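Local coordinates for protein putative D-alanine N-acetyltransferase of GNAT family (PDB 2R7H) that probably transfers an acyl group, most likely acetyl from acetyl-CoA, to an acceptor that is not established, at residues V119-D122 against V123-G127. Numbering follows the deposited sequence.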
loop_
_atom_site.group_PDB
_atom_site.type_symbol
_atom_site.label_atom_id
_atom_site.label_comp_id
_atom_site.label_asym_id
_atom_site.label_seq_id
_atom_site.Cartn_x
_atom_site.Cartn_y
_atom_site.Cartn_z
ATOM N N VAL B 119 10.319 -14.171 10.494
ATOM C CA VAL B 119 10.146 -13.184 9.444
ATOM C C VAL B 119 11.324 -12.222 9.467
ATOM O O VAL B 119 11.850 -11.876 8.423
ATOM C CB VAL B 119 8.818 -12.397 9.612
ATOM C CG1 VAL B 119 8.830 -11.158 8.751
ATOM C CG2 VAL B 119 7.590 -13.370 9.347
ATOM N N VAL B 120 11.699 -11.763 10.662
ATOM C CA VAL B 120 12.827 -10.828 10.838
ATOM C C VAL B 120 14.147 -11.441 10.356
ATOM O O VAL B 120 14.921 -10.770 9.725
ATOM C CB VAL B 120 12.939 -10.351 12.280
ATOM C CG1 VAL B 120 14.243 -9.627 12.538
ATOM C CG2 VAL B 120 11.748 -9.484 12.603
ATOM N N HIS B 121 14.351 -12.731 10.623
ATOM C CA HIS B 121 15.518 -13.461 10.155
ATOM C C HIS B 121 15.564 -13.425 8.640
ATOM O O HIS B 121 16.588 -13.104 8.037
ATOM C CB HIS B 121 15.422 -14.912 10.627
ATOM C CG HIS B 121 16.338 -15.857 9.921
ATOM N ND1 HIS B 121 15.990 -16.482 8.742
ATOM C CD2 HIS B 121 17.570 -16.321 10.245
ATOM C CE1 HIS B 121 16.977 -17.273 8.356
ATOM N NE2 HIS B 121 17.943 -17.199 9.257
ATOM N N ASP B 122 14.436 -13.742 8.021
ATOM C CA ASP B 122 14.345 -13.771 6.558
ATOM C C ASP B 122 14.545 -12.437 5.882
ATOM O O ASP B 122 15.156 -12.383 4.836
ATOM C CB ASP B 122 13.024 -14.362 6.095
ATOM C CG ASP B 122 12.853 -15.789 6.471
ATOM O OD1 ASP B 122 13.792 -16.422 7.025
ATOM O OD2 ASP B 122 11.757 -16.297 6.188
ATOM N N VAL B 123 13.980 -11.384 6.471
ATOM C CA VAL B 123 14.091 -10.020 5.988
ATOM C C VAL B 123 15.551 -9.567 6.149
ATOM O O VAL B 123 16.093 -8.921 5.264
ATOM C CB VAL B 123 13.100 -9.075 6.712
ATOM C CG1 VAL B 123 13.453 -7.631 6.490
ATOM C CG2 VAL B 123 11.664 -9.381 6.271
ATOM N N ARG B 124 16.165 -9.849 7.290
ATOM C CA ARG B 124 17.578 -9.545 7.449
ATOM C C ARG B 124 18.449 -10.203 6.353
ATOM O O ARG B 124 19.319 -9.538 5.776
ATOM C CB ARG B 124 18.086 -9.992 8.801
ATOM C CG ARG B 124 17.706 -9.079 9.889
ATOM C CD ARG B 124 18.050 -9.616 11.276
ATOM N NE ARG B 124 17.834 -8.550 12.267
ATOM C CZ ARG B 124 17.786 -8.712 13.593
ATOM N NH1 ARG B 124 17.768 -9.922 14.175
ATOM N NH2 ARG B 124 17.620 -7.621 14.345
ATOM N N LEU B 125 18.213 -11.475 6.061
ATOM C CA LEU B 125 18.997 -12.168 5.014
ATOM C C LEU B 125 18.960 -11.600 3.613
ATOM O O LEU B 125 19.928 -11.729 2.877
ATOM C CB LEU B 125 18.678 -13.667 4.922
ATOM C CG LEU B 125 19.496 -14.558 5.850
ATOM C CD1 LEU B 125 19.497 -14.047 7.293
ATOM C CD2 LEU B 125 19.009 -15.985 5.728
ATOM N N THR B 126 17.859 -10.979 3.244
ATOM C CA THR B 126 17.702 -10.411 1.929
ATOM C C THR B 126 18.150 -8.971 1.906
ATOM O O THR B 126 17.921 -8.303 0.925
ATOM C CB THR B 126 16.252 -10.543 1.457
ATOM O OG1 THR B 126 15.389 -9.891 2.387
ATOM C CG2 THR B 126 15.858 -11.994 1.401
ATOM N N GLY B 127 18.786 -8.495 2.982
ATOM C CA GLY B 127 19.296 -7.137 3.077
ATOM C C GLY B 127 18.341 -6.084 3.596
ATOM O O GLY B 127 18.626 -4.888 3.468
#
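CD1 of Leu125 is pressed to 3.1 Å from His121 O, a very short approach that leaves the exact methyl position somewhat doubtful. As modelled, this methyl lies over one face of the His121 imidazole in a CH-pi contact, 14° off the ring normal. The other methyl of Leu125, CD2, reaches the ring at CE1 of His121, 3.6 Å away. In His121, CG anti to the backbone N (chi1 164°) carries the ring out from the helix, and chi2 of -87° brings ND1 round to Asp122. His121 ND1 donates to Asp122 OD1 at 2.8 Å, the acceptor lying in the ring plane, which should limit rotation of the imidazole. Asp122 OD2 forms a salt bridge with Arg24 NE, so each carboxylate oxygen has a partner.

One turn apart, Val120 and Arg124 run side by side. Val120 CG1 packs over a face of the guanidinium, 3.8 Å from Arg124 NE, and that NE donates to the carbonyl of Val176. On the buried side, Val119 CG1 and Val123 CG2 touch loosely and both residues pack on Tyr85.

Backbone bonds hold the turn, such as Arg124 N to Val120 O at 2.9 Å. The last, Thr126 N to Asp122 O, is weak. Gly127, with positive phi, then closes helix 111-125 in a Schellman motif, within the beta-alpha-beta unit leading to strand 130-136 of the GNAT fold.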